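Local coordinates for protein halohydrin epoxidase A (Corynebacterium sp., PDB 4Z9F) that probably catalyses the reversible conversion of vicinal halohydrins into epoxides with release of halide, using a fold shared with short-chain dehydrogenases/reductases, at residues L5-R10 against V29-S34; E104-F109 against G148-A153; P120-G125 against S166-L171; L172-P177 against G233-F238; F179-T184 against G208-P213. The protein carries 1 engineered substitution. One frame throughout, in Å; residues are numbered along the deposited sequence.

Contact 1: L5-R10 against V29-S34; sequences LVTHAR and VCHDAS. Engineered in segment 29-34: Ser34 (natural residue Thr).
Two histidine rings stand almost perpendicular where the first two strands of the Rossmann-like beta-alpha-beta unit run out into loops. The edge of His31 is directed at the face of His8, with His31 CE1 over the ring centre, 3.7 Å from His8 CE1. His31 holds its CG anti to the backbone N (chi1 151°), so its ND1 accepts a straight bond from His8 N at 3.0 Å, in the ring plane. The backbone ladder leads here: Val6 N donates to Val29 O, and His31 N to Val6 O. His31 O takes Ala9 N at 2.8 Å, while the small Ala9 CB settles against Cys30 CB at 3.7 Å. Arg10 crosses Asp32 at about a right angle, and its NH1, salt-bridged to Glu40, meets the engineered Ser34 OG at 2.8 Å. Asp32 OD1 is gripped by Ser34 N, in an Asx turn, and by Ser34 OG at 2.7 Å, whereas OD2 receives weak bonds from Arg10 N and a water that also meets His8 ND1. Because ND1 of His31 is an acceptor, this imidazole is probably neutral with its proton on NE2, so the buried ring would hold the turn without carrying a charge.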
# COMPACT_ATOMS: atom_id res chain seq x y z
N LEU C 5 -16.45 24.11 -9.13
CA LEU C 5 -17.55 23.67 -8.29
C LEU C 5 -16.95 23.09 -7.02
O LEU C 5 -16.03 22.27 -7.10
CB LEU C 5 -18.42 22.64 -9.01
CG LEU C 5 -19.42 21.87 -8.16
CD1 LEU C 5 -20.47 22.79 -7.54
CD2 LEU C 5 -20.08 20.76 -8.96
N VAL C 6 -17.43 23.55 -5.86
CA VAL C 6 -16.98 23.07 -4.55
C VAL C 6 -18.21 22.64 -3.77
O VAL C 6 -19.12 23.46 -3.55
CB VAL C 6 -16.20 24.14 -3.78
CG1 VAL C 6 -15.84 23.62 -2.37
CG2 VAL C 6 -14.95 24.58 -4.55
N THR C 7 -18.26 21.38 -3.36
CA THR C 7 -19.39 20.93 -2.57
C THR C 7 -19.12 21.19 -1.08
O THR C 7 -17.98 21.43 -0.66
CB THR C 7 -19.66 19.45 -2.81
OG1 THR C 7 -18.50 18.70 -2.45
CG2 THR C 7 -19.98 19.22 -4.28
N HIS C 8 -20.20 21.17 -0.30
CA HIS C 8 -20.15 21.38 1.15
C HIS C 8 -19.20 22.53 1.51
O HIS C 8 -18.30 22.39 2.34
CB HIS C 8 -19.77 20.09 1.87
CG HIS C 8 -20.75 18.98 1.65
ND1 HIS C 8 -21.97 18.94 2.28
CD2 HIS C 8 -20.67 17.86 0.89
CE1 HIS C 8 -22.61 17.84 1.91
NE2 HIS C 8 -21.85 17.17 1.08
N ALA C 9 -19.44 23.68 0.88
CA ALA C 9 -18.46 24.76 0.85
C ALA C 9 -18.16 25.35 2.23
O ALA C 9 -17.14 26.03 2.39
CB ALA C 9 -18.93 25.88 -0.08
N ARG C 10 -19.01 25.12 3.22
CA ARG C 10 -18.79 25.71 4.54
C ARG C 10 -18.11 24.74 5.50
O ARG C 10 -17.92 25.08 6.67
CB ARG C 10 -20.12 26.19 5.12
CG ARG C 10 -20.78 27.22 4.21
CD ARG C 10 -22.16 27.58 4.69
NE ARG C 10 -22.13 28.48 5.83
CZ ARG C 10 -23.20 29.08 6.33
NH1 ARG C 10 -24.39 28.88 5.77
NH2 ARG C 10 -23.08 29.89 7.38
N VAL C 29 -18.32 28.34 -7.90
CA VAL C 29 -19.72 28.00 -7.68
C VAL C 29 -19.80 26.98 -6.55
O VAL C 29 -19.13 25.94 -6.60
CB VAL C 29 -20.34 27.44 -8.98
CG1 VAL C 29 -21.77 27.07 -8.75
CG2 VAL C 29 -20.21 28.45 -10.10
N CYS C 30 -20.63 27.25 -5.55
CA CYS C 30 -20.59 26.55 -4.27
C CYS C 30 -21.90 25.86 -3.94
O CYS C 30 -22.98 26.44 -4.11
CB CYS C 30 -20.24 27.53 -3.14
SG CYS C 30 -18.62 28.25 -3.32
N HIS C 31 -21.80 24.63 -3.44
CA HIS C 31 -22.92 23.88 -2.89
C HIS C 31 -22.76 23.80 -1.38
O HIS C 31 -21.64 23.76 -0.86
CB HIS C 31 -23.00 22.48 -3.51
CG HIS C 31 -23.62 21.44 -2.60
ND1 HIS C 31 -22.90 20.79 -1.63
CD2 HIS C 31 -24.87 20.93 -2.56
CE1 HIS C 31 -23.69 19.93 -1.01
NE2 HIS C 31 -24.89 19.99 -1.55
N ASP C 32 -23.89 23.81 -0.68
CA ASP C 32 -23.90 23.58 0.76
C ASP C 32 -25.33 23.24 1.16
O ASP C 32 -26.29 23.69 0.53
CB ASP C 32 -23.38 24.79 1.53
CG ASP C 32 -23.07 24.46 2.99
OD1 ASP C 32 -23.85 24.90 3.88
OD2 ASP C 32 -22.06 23.76 3.25
N ALA C 33 -25.46 22.42 2.21
CA ALA C 33 -26.79 22.07 2.69
C ALA C 33 -27.57 23.30 3.13
O ALA C 33 -28.80 23.35 2.98
CB ALA C 33 -26.70 21.07 3.85
N SER C 34 -26.87 24.31 3.66
CA SER C 34 -27.54 25.50 4.17
C SER C 34 -28.07 26.38 3.05
O SER C 34 -28.88 27.27 3.32
CB SER C 34 -26.59 26.30 5.05
OG SER C 34 -25.57 26.90 4.27
O HOH W 1 -23.42 21.01 3.45

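Contact 2: E104-F109 against G148-A153; sequences EALSIF and GPARAA
Helices 96-123 and 147-165 pack side by side here as in the short-chain dehydrogenase/reductase fold, where this pair also meets a second subunit. Their short axes come within 8.0 Å at 24°, nearly parallel, an approach that the small residues at the crossing allow. Ala150 sits at the centre: its CB lies 3.7 Å from Leu106 CB and 3.3 Å from Ser107 OG. That hydroxyl, anti to its own carbonyl carbon (chi1 -48°), donates to Ala150 O at 2.9 Å from above the carbonyl plane, so serine pairs small bulk with a polar link to a helix carbonyl. Beside it, Leu106 reaches across obliquely and lays CD2 over the centre of one face of the Arg151 guanidinium, 3.7 Å from CZ, an apolar lid that leaves the N-H edges to polar partners.

In the next shell, Arg151 NH1 bonds Tyr147 OH and NH2 bonds Asp80 O. Its side chain also touches Ser134, a grouping consistent with the Ser-Tyr-Arg triad of halohydrin dehalogenases. Pro149, Ala152 and Ala153 pack on the second subunit. A wider pi-type turn at 104-108, with Phe109 N bonded to Glu104 O, widens helix 96-123 locally. Leu106 O accepts from Thr154 OG1 and also from a water, 3.0 Å away, which itself accepts a hydrogen bond from Arg151 NH2 at 2.9 Å.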
# COMPACT_ATOMS: atom_id res chain seq x y z
N GLU C 104 -23.85 6.98 2.17
CA GLU C 104 -24.53 7.94 1.30
C GLU C 104 -23.72 9.21 1.15
O GLU C 104 -23.46 9.67 0.04
CB GLU C 104 -25.92 8.25 1.84
CG GLU C 104 -26.81 8.97 0.83
CD GLU C 104 -27.26 8.07 -0.31
OE1 GLU C 104 -27.49 8.59 -1.43
OE2 GLU C 104 -27.38 6.85 -0.10
N ALA C 105 -23.26 9.78 2.28
CA ALA C 105 -22.57 11.07 2.22
C ALA C 105 -21.15 10.94 1.67
O ALA C 105 -20.66 11.85 0.97
CB ALA C 105 -22.53 11.72 3.61
N LEU C 106 -20.47 9.84 1.98
CA LEU C 106 -19.05 9.76 1.67
C LEU C 106 -18.73 8.92 0.44
O LEU C 106 -17.62 9.06 -0.09
CB LEU C 106 -18.28 9.20 2.88
CG LEU C 106 -18.56 9.96 4.17
CD1 LEU C 106 -17.79 9.31 5.29
CD2 LEU C 106 -18.19 11.44 4.03
N SER C 107 -19.67 8.10 -0.03
CA SER C 107 -19.41 7.19 -1.13
C SER C 107 -20.43 7.33 -2.25
O SER C 107 -20.05 7.42 -3.43
CB SER C 107 -19.39 5.74 -0.64
OG SER C 107 -18.58 5.64 0.53
N ILE C 108 -21.72 7.33 -1.92
CA ILE C 108 -22.74 7.38 -2.97
C ILE C 108 -22.85 8.78 -3.55
O ILE C 108 -22.84 8.95 -4.78
CB ILE C 108 -24.09 6.88 -2.43
CG1 ILE C 108 -23.96 5.44 -1.92
CG2 ILE C 108 -25.14 6.94 -3.54
CD1 ILE C 108 -23.72 4.41 -3.01
N PHE C 109 -22.94 9.80 -2.69
CA PHE C 109 -23.00 11.18 -3.16
C PHE C 109 -21.87 11.52 -4.13
O PHE C 109 -22.17 12.06 -5.21
CB PHE C 109 -23.01 12.12 -1.93
CG PHE C 109 -23.31 13.56 -2.25
CD1 PHE C 109 -22.34 14.39 -2.78
CD2 PHE C 109 -24.55 14.10 -1.95
CE1 PHE C 109 -22.61 15.72 -3.04
CE2 PHE C 109 -24.82 15.42 -2.20
CZ PHE C 109 -23.85 16.23 -2.75
N GLY C 148 -14.22 4.89 7.79
CA GLY C 148 -13.08 4.42 7.04
C GLY C 148 -13.47 3.71 5.76
O GLY C 148 -13.03 4.08 4.67
N PRO C 149 -14.26 2.63 5.87
CA PRO C 149 -14.74 1.95 4.65
C PRO C 149 -15.33 2.89 3.61
O PRO C 149 -15.01 2.77 2.42
CB PRO C 149 -15.77 0.97 5.21
CG PRO C 149 -15.17 0.57 6.52
CD PRO C 149 -14.55 1.84 7.07
N ALA C 150 -16.18 3.83 4.03
CA ALA C 150 -16.78 4.75 3.07
C ALA C 150 -15.73 5.64 2.40
O ALA C 150 -15.80 5.88 1.18
CB ALA C 150 -17.85 5.59 3.77
N ARG C 151 -14.76 6.14 3.16
CA ARG C 151 -13.68 6.91 2.55
C ARG C 151 -12.85 6.05 1.61
O ARG C 151 -12.46 6.50 0.52
CB ARG C 151 -12.78 7.53 3.62
CG ARG C 151 -13.44 8.59 4.48
CD ARG C 151 -13.78 9.84 3.68
NE ARG C 151 -14.12 10.97 4.56
CZ ARG C 151 -14.57 12.14 4.13
NH1 ARG C 151 -14.84 13.10 4.99
NH2 ARG C 151 -14.76 12.34 2.83
N ALA C 152 -12.53 4.82 2.01
CA ALA C 152 -11.70 3.97 1.15
C ALA C 152 -12.40 3.66 -0.16
O ALA C 152 -11.74 3.53 -1.20
CB ALA C 152 -11.33 2.67 1.88
N ALA C 153 -13.72 3.51 -0.14
CA ALA C 153 -14.44 3.29 -1.40
C ALA C 153 -14.19 4.44 -2.37
O ALA C 153 -13.96 4.21 -3.56
CB ALA C 153 -15.94 3.11 -1.14
O HOH W 2 -15.15 10.59 0.55

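Contact 3: P120-G125 against S166-L171; sequences PLRAAG and SRDGIL
One salt bridge dominates the polar side of this contact. Arg122 leaves its helix with CG anti to the backbone N (chi1 172°) and bends at chi3, bringing NH2 to Asp168 OD2 at a very short 2.5 Å. The carboxylate oxygen lies in the guanidinium plane, but the arginine meets it from above the carboxylate plane, the planes 65° apart. This is a one-atom grip and not a flat, two-pronged pair. Arg122 NH1 turns to Glu92 of the second subunit, so the long arginine serves two acids. A water joins the backbones, donating to Arg122 O at 2.8 Å and to Asp168 O at 2.9 Å.

Apolar packing lies deeper. Ile170 extends CD1 against the helix, 3.9 Å from Leu121 CB and 3.6 Å from Arg122 N, and the side chains of Leu121 and Ile170 cross at about a right angle.

Backbone turns end both helices. Gly125 and Gly169 each adopt a positive phi, readily reached without a side chain, and each closes a Schellman motif. Such helix ends, leading to strands 127-132 and 170-177, belong to the rim of a Rossmann-like alpha/beta sandwich, where helices turn back into the parallel sheet.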
# COMPACT_ATOMS: atom_id res chain seq x y z
N PRO C 120 -20.50 16.10 -19.64
CA PRO C 120 -20.17 17.50 -19.94
C PRO C 120 -18.70 17.80 -19.82
O PRO C 120 -18.18 18.62 -20.58
CB PRO C 120 -21.00 18.29 -18.91
CG PRO C 120 -21.30 17.33 -17.82
CD PRO C 120 -21.43 15.99 -18.50
N LEU C 121 -18.00 17.17 -18.88
CA LEU C 121 -16.56 17.40 -18.76
C LEU C 121 -15.80 16.85 -19.96
O LEU C 121 -14.83 17.46 -20.43
CB LEU C 121 -16.05 16.78 -17.46
CG LEU C 121 -15.86 17.72 -16.26
CD1 LEU C 121 -17.08 18.54 -16.00
CD2 LEU C 121 -15.48 16.93 -15.02
N ARG C 122 -16.22 15.69 -20.49
CA ARG C 122 -15.57 15.18 -21.69
C ARG C 122 -15.80 16.11 -22.87
O ARG C 122 -14.86 16.44 -23.61
CB ARG C 122 -16.07 13.77 -22.02
CG ARG C 122 -15.56 13.29 -23.39
CD ARG C 122 -15.43 11.79 -23.46
NE ARG C 122 -16.67 11.15 -23.06
CZ ARG C 122 -16.79 10.27 -22.07
NH1 ARG C 122 -17.98 9.78 -21.79
NH2 ARG C 122 -15.73 9.88 -21.37
N ALA C 123 -17.05 16.56 -23.06
CA ALA C 123 -17.36 17.44 -24.18
C ALA C 123 -16.55 18.73 -24.13
O ALA C 123 -16.14 19.25 -25.18
CB ALA C 123 -18.86 17.75 -24.21
N ALA C 124 -16.30 19.26 -22.94
CA ALA C 124 -15.54 20.50 -22.86
C ALA C 124 -14.04 20.27 -22.97
O ALA C 124 -13.29 21.25 -22.93
CB ALA C 124 -15.86 21.25 -21.56
N GLY C 125 -13.59 19.03 -23.10
CA GLY C 125 -12.18 18.75 -23.27
C GLY C 125 -11.41 18.54 -21.98
O GLY C 125 -10.19 18.74 -21.97
N SER C 166 -8.76 9.57 -17.56
CA SER C 166 -7.57 10.38 -17.86
C SER C 166 -7.36 10.56 -19.36
O SER C 166 -6.79 11.58 -19.79
CB SER C 166 -6.32 9.74 -17.24
OG SER C 166 -6.50 9.49 -15.85
N ARG C 167 -7.80 9.60 -20.17
CA ARG C 167 -7.63 9.74 -21.61
C ARG C 167 -8.51 10.86 -22.16
O ARG C 167 -8.15 11.49 -23.16
CB ARG C 167 -7.93 8.42 -22.32
CG ARG C 167 -7.36 8.36 -23.74
CD ARG C 167 -5.83 8.49 -23.76
NE ARG C 167 -5.16 7.39 -23.07
CZ ARG C 167 -4.83 6.22 -23.63
NH1 ARG C 167 -5.09 6.00 -24.92
NH2 ARG C 167 -4.23 5.28 -22.91
N ASP C 168 -9.65 11.12 -21.52
CA ASP C 168 -10.50 12.25 -21.86
C ASP C 168 -9.96 13.57 -21.33
O ASP C 168 -10.61 14.61 -21.52
CB ASP C 168 -11.91 12.04 -21.28
CG ASP C 168 -12.60 10.81 -21.84
OD1 ASP C 168 -12.50 10.57 -23.06
OD2 ASP C 168 -13.26 10.09 -21.05
N GLY C 169 -8.81 13.57 -20.67
CA GLY C 169 -8.35 14.78 -20.01
C GLY C 169 -9.10 15.13 -18.74
O GLY C 169 -9.02 16.27 -18.28
N ILE C 170 -9.86 14.19 -18.19
CA ILE C 170 -10.60 14.40 -16.94
C ILE C 170 -9.74 13.77 -15.86
O ILE C 170 -9.68 12.54 -15.76
CB ILE C 170 -12.00 13.76 -17.00
CG1 ILE C 170 -12.83 14.35 -18.15
CG2 ILE C 170 -12.71 13.94 -15.68
CD1 ILE C 170 -14.09 13.53 -18.48
N LEU C 171 -9.05 14.59 -15.06
CA LEU C 171 -7.98 14.12 -14.18
C LEU C 171 -8.47 14.04 -12.74
O LEU C 171 -8.86 15.06 -12.15
CB LEU C 171 -6.76 15.05 -14.28
CG LEU C 171 -6.31 15.35 -15.71
CD1 LEU C 171 -5.12 16.27 -15.68
CD2 LEU C 171 -5.97 14.07 -16.44
O HOH W 3 -12.39 15.10 -23.71

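Contact 4: L172-P177 against G233-F238; sequences LYAIGP and GQFFAF
The ring of Phe235 fills the hollow left by Gly176. With CG anti to the backbone N (chi1 168°), Phe235 folds across toward the neighbouring strand until CE1 is 3.5 Å from Gly176 CA, and only a glycine leaves room for a phenyl ring so close to the main chain. Ala174, a small bump on the same face, touches the near part of the ring, its CB 4.2 Å from CD1. Helix 147-165 covers this side, Val158 meeting Ala174 and Val155 meeting Phe235.

On the other face the bulk lies in two patches. Tyr173 and Phe236 run side by side, pointing the same way, and Tyr173 CD1 comes to the edge of the Phe236 ring, 3.6 Å from CE1. Farther along, the beta-branched Ile175 offers CG2 to Phe238 CB at 3.9 Å, while the Phe238 ring swings off toward helix 213-224 and Phe180. Pro177, its CA close to Phe238 O, ends the row.

A parallel ladder sets this fit. Phe236 N donates to Ala174 O and Gly176 N to Phe236 O, both at 2.8 Å; Phe238 N reaches Gly176 O from well above the carbonyl plane. At the entry, Gly233, with positive phi, sends its N to Leu172 O. Gln234 NE2 bonds Ala237 O of the third subunit, and the reverse pair forms too. Strands 170-177 and 235-238 are the sixth and seventh of the 3-2-1-4-5-6-7 parallel sheet, the Rossmann-like arrangement of short-chain dehydrogenases/reductases.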
# COMPACT_ATOMS: atom_id res chain seq x y z
N LEU C 172 -8.47 12.83 -12.17
CA LEU C 172 -9.03 12.57 -10.85
C LEU C 172 -7.91 12.44 -9.82
O LEU C 172 -6.82 11.93 -10.13
CB LEU C 172 -9.88 11.29 -10.85
CG LEU C 172 -11.37 11.44 -11.20
CD1 LEU C 172 -11.63 12.07 -12.58
CD2 LEU C 172 -12.10 10.11 -11.07
N TYR C 173 -8.17 12.93 -8.60
CA TYR C 173 -7.22 12.84 -7.50
C TYR C 173 -7.99 12.68 -6.20
O TYR C 173 -9.14 13.09 -6.08
CB TYR C 173 -6.31 14.08 -7.36
CG TYR C 173 -5.69 14.60 -8.63
CD1 TYR C 173 -4.39 14.24 -8.99
CD2 TYR C 173 -6.39 15.47 -9.47
CE1 TYR C 173 -3.81 14.72 -10.15
CE2 TYR C 173 -5.82 15.95 -10.62
CZ TYR C 173 -4.53 15.57 -10.96
OH TYR C 173 -3.95 16.06 -12.11
N ALA C 174 -7.32 12.10 -5.20
CA ALA C 174 -7.87 12.04 -3.85
C ALA C 174 -6.88 12.68 -2.89
O ALA C 174 -5.67 12.48 -3.00
CB ALA C 174 -8.17 10.60 -3.42
N ILE C 175 -7.40 13.49 -1.98
CA ILE C 175 -6.60 14.06 -0.90
C ILE C 175 -7.11 13.46 0.40
O ILE C 175 -8.33 13.38 0.63
CB ILE C 175 -6.67 15.59 -0.88
CG1 ILE C 175 -6.22 16.15 -2.23
CG2 ILE C 175 -5.81 16.15 0.25
CD1 ILE C 175 -6.34 17.65 -2.37
N GLY C 176 -6.17 12.99 1.24
CA GLY C 176 -6.51 12.36 2.49
C GLY C 176 -5.96 13.14 3.67
O GLY C 176 -4.83 12.92 4.13
N PRO C 177 -6.75 14.08 4.18
CA PRO C 177 -6.27 14.94 5.27
C PRO C 177 -6.38 14.28 6.63
O PRO C 177 -7.23 13.42 6.87
CB PRO C 177 -7.19 16.17 5.19
CG PRO C 177 -8.07 15.98 3.96
CD PRO C 177 -8.08 14.50 3.69
N GLY C 233 -4.54 10.38 -10.68
CA GLY C 233 -5.12 9.08 -10.37
C GLY C 233 -4.63 8.43 -9.09
O GLY C 233 -4.81 7.22 -8.92
N GLN C 234 -4.05 9.20 -8.18
CA GLN C 234 -3.54 8.66 -6.93
C GLN C 234 -4.04 9.48 -5.75
O GLN C 234 -4.63 10.56 -5.89
CB GLN C 234 -2.01 8.61 -6.92
CG GLN C 234 -1.32 9.97 -6.92
CD GLN C 234 0.18 9.86 -7.11
OE1 GLN C 234 0.86 9.21 -6.31
NE2 GLN C 234 0.70 10.48 -8.17
N PHE C 235 -3.78 8.94 -4.57
CA PHE C 235 -4.11 9.51 -3.28
C PHE C 235 -2.91 10.27 -2.72
O PHE C 235 -1.77 9.79 -2.78
CB PHE C 235 -4.53 8.35 -2.35
CG PHE C 235 -4.66 8.70 -0.89
CD1 PHE C 235 -5.91 8.94 -0.32
CD2 PHE C 235 -3.54 8.69 -0.06
CE1 PHE C 235 -6.03 9.19 1.06
CE2 PHE C 235 -3.65 8.97 1.30
CZ PHE C 235 -4.90 9.21 1.86
N PHE C 236 -3.17 11.45 -2.16
CA PHE C 236 -2.15 12.28 -1.52
C PHE C 236 -2.49 12.45 -0.05
O PHE C 236 -3.54 13.02 0.29
CB PHE C 236 -2.02 13.66 -2.17
CG PHE C 236 -1.74 13.61 -3.66
CD1 PHE C 236 -2.70 14.03 -4.56
CD2 PHE C 236 -0.53 13.15 -4.13
CE1 PHE C 236 -2.46 13.98 -5.92
CE2 PHE C 236 -0.28 13.11 -5.50
CZ PHE C 236 -1.25 13.53 -6.39
N ALA C 237 -1.62 11.97 0.83
CA ALA C 237 -1.77 12.27 2.24
C ALA C 237 -1.52 13.75 2.48
O ALA C 237 -0.62 14.35 1.89
CB ALA C 237 -0.79 11.44 3.07
N PHE C 238 -2.32 14.36 3.35
CA PHE C 238 -2.13 15.75 3.77
C PHE C 238 -2.19 15.70 5.29
O PHE C 238 -3.20 16.06 5.90
CB PHE C 238 -3.20 16.68 3.15
CG PHE C 238 -2.99 18.14 3.43
CD1 PHE C 238 -2.27 18.94 2.56
CD2 PHE C 238 -3.54 18.73 4.57
CE1 PHE C 238 -2.08 20.29 2.82
CE2 PHE C 238 -3.35 20.07 4.84
CZ PHE C 238 -2.62 20.85 3.96

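Contact 5: F179-T184 against G208-P213; sequences FFNNPT and GRLGRP
The Phe180 ring has Asn182 CB over one face, toward the rim, and the other segment at its edge. Gly211 O lies 3.6 Å from CD2, with Arg212 O and Pro213 CA near CE2, so the polarised ring hydrogens face carbonyl oxygens. CG anti to the backbone N (chi1 163°) brings the ring back to this edge, and Phe238 meets it edge-to-face. The Arg209 guanidinium likewise has a neighbour over one face: Arg212 NH1, offset toward the rim. The like charges are probably eased by acids, Glu215 for Arg209 and Asp214 for Arg212.

Between the flat groups, two backbone bonds straddle Gly211. Its N donates to Phe179 O at 2.9 Å, and its O receives Asn181 N at 2.9 Å, each in the carbonyl plane. Asn181 lays CB 3.9 Å from Leu210 CB and OD1 3.7 Å from Pro213 CD, while its ND2 bonds Phe186 O and Thr188 OG1. Leu210, buried, packs its CB and CD2 on the Asn181 CB and gives this patch its apolar bulk.

Farther along, Asn182 OD1 accepts Thr184 N at 2.8 Å, an Asx turn, and also Tyr185 N. Arg212 stands at the N-cap of helix 213-224, its N bonded to Glu215 OE2, and Pro213 follows where a first-turn residue needs no N-H donor. The loop N-H groups are thus met by both backbone and side-chain oxygens, and Glu215 and Asp214, in the first turn of the helix, probably offset the repulsion between the two neighbouring arginines.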
# COMPACT_ATOMS: atom_id res chain seq x y z
N PHE C 179 -5.07 16.00 10.84
CA PHE C 179 -4.39 17.10 11.52
C PHE C 179 -4.37 18.35 10.64
O PHE C 179 -3.38 19.07 10.58
CB PHE C 179 -2.99 16.68 11.94
CG PHE C 179 -3.00 15.52 12.89
CD1 PHE C 179 -2.65 14.25 12.47
CD2 PHE C 179 -3.40 15.70 14.21
CE1 PHE C 179 -2.66 13.18 13.35
CE2 PHE C 179 -3.41 14.63 15.10
CZ PHE C 179 -3.04 13.38 14.66
N PHE C 180 -5.48 18.57 9.95
CA PHE C 180 -5.64 19.68 9.02
C PHE C 180 -6.53 20.73 9.68
O PHE C 180 -7.67 20.43 10.05
CB PHE C 180 -6.26 19.15 7.72
CG PHE C 180 -6.85 20.20 6.84
CD1 PHE C 180 -8.07 19.97 6.21
CD2 PHE C 180 -6.19 21.39 6.62
CE1 PHE C 180 -8.61 20.93 5.37
CE2 PHE C 180 -6.74 22.36 5.80
CZ PHE C 180 -7.95 22.13 5.18
N ASN C 181 -6.00 21.94 9.88
CA ASN C 181 -6.77 23.02 10.51
C ASN C 181 -7.96 23.37 9.64
O ASN C 181 -7.82 23.99 8.58
CB ASN C 181 -5.87 24.24 10.75
CG ASN C 181 -6.62 25.45 11.33
OD1 ASN C 181 -6.21 26.58 11.09
ND2 ASN C 181 -7.71 25.22 12.06
N ASN C 182 -9.14 22.94 10.06
CA ASN C 182 -10.35 23.11 9.27
C ASN C 182 -11.54 23.11 10.21
O ASN C 182 -11.45 22.57 11.32
CB ASN C 182 -10.47 22.00 8.20
CG ASN C 182 -10.96 20.69 8.76
OD1 ASN C 182 -12.16 20.50 8.96
ND2 ASN C 182 -10.03 19.75 9.01
N PRO C 183 -12.66 23.72 9.82
CA PRO C 183 -13.77 23.90 10.77
C PRO C 183 -14.46 22.62 11.19
O PRO C 183 -15.14 22.62 12.23
CB PRO C 183 -14.74 24.82 10.01
CG PRO C 183 -14.49 24.48 8.59
CD PRO C 183 -12.99 24.32 8.51
N THR C 184 -14.32 21.53 10.44
CA THR C 184 -14.99 20.30 10.83
C THR C 184 -14.20 19.55 11.90
O THR C 184 -14.70 19.31 13.00
CB THR C 184 -15.23 19.40 9.62
OG1 THR C 184 -16.08 20.10 8.69
CG2 THR C 184 -15.92 18.13 10.05
N GLY C 208 4.81 18.74 13.25
CA GLY C 208 4.72 19.43 14.53
C GLY C 208 3.60 20.43 14.66
O GLY C 208 3.53 21.13 15.68
N ARG C 209 2.70 20.51 13.68
CA ARG C 209 1.65 21.52 13.67
C ARG C 209 0.52 21.04 12.77
O ARG C 209 0.69 20.12 11.97
CB ARG C 209 2.18 22.87 13.18
CG ARG C 209 2.79 22.79 11.76
CD ARG C 209 3.04 24.17 11.21
NE ARG C 209 3.71 24.16 9.90
CZ ARG C 209 3.08 24.02 8.74
NH1 ARG C 209 1.75 23.87 8.71
NH2 ARG C 209 3.77 24.06 7.60
N LEU C 210 -0.63 21.68 12.91
CA LEU C 210 -1.72 21.45 11.97
C LEU C 210 -1.35 21.97 10.59
O LEU C 210 -0.63 22.96 10.44
CB LEU C 210 -2.99 22.15 12.45
CG LEU C 210 -3.87 21.46 13.49
CD1 LEU C 210 -3.09 20.74 14.53
CD2 LEU C 210 -4.80 22.49 14.13
N GLY C 211 -1.87 21.30 9.56
CA GLY C 211 -1.77 21.85 8.22
C GLY C 211 -2.62 23.10 8.10
O GLY C 211 -3.73 23.17 8.63
N ARG C 212 -2.08 24.11 7.43
CA ARG C 212 -2.81 25.37 7.31
C ARG C 212 -3.84 25.32 6.19
O ARG C 212 -3.63 24.67 5.17
CB ARG C 212 -1.85 26.52 7.03
CG ARG C 212 -0.78 26.72 8.05
CD ARG C 212 -0.12 28.08 7.86
NE ARG C 212 0.40 28.23 6.51
CZ ARG C 212 1.64 27.93 6.15
NH1 ARG C 212 2.50 27.47 7.05
NH2 ARG C 212 2.02 28.09 4.89
N PRO C 213 -4.94 26.07 6.34
CA PRO C 213 -5.88 26.23 5.22
C PRO C 213 -5.20 26.60 3.90
O PRO C 213 -5.54 26.00 2.87
CB PRO C 213 -6.82 27.36 5.71
CG PRO C 213 -6.77 27.26 7.18
CD PRO C 213 -5.36 26.86 7.52

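In the fold
From the N terminus, contact 1 closes first, returning strand 27-30 to strand 3-6 across helix 14-23. Helix 96-123 then opens contacts 2 and 3, which cross: its first half meets the start of helix 147-165, and its end meets the turn into strand 170-177. That strand runs directly from contact 3 into contact 4, whose loop ends at the final strand. Contact 5 is nested inside this loop and touches contact 4 where Phe238 meets Phe180. Contact 1 also packs on contact 2 through His31 and Phe109, and on contact 5 through Arg10 and Pro183, so the first strand pair, the helices and the late loops form one connected framework.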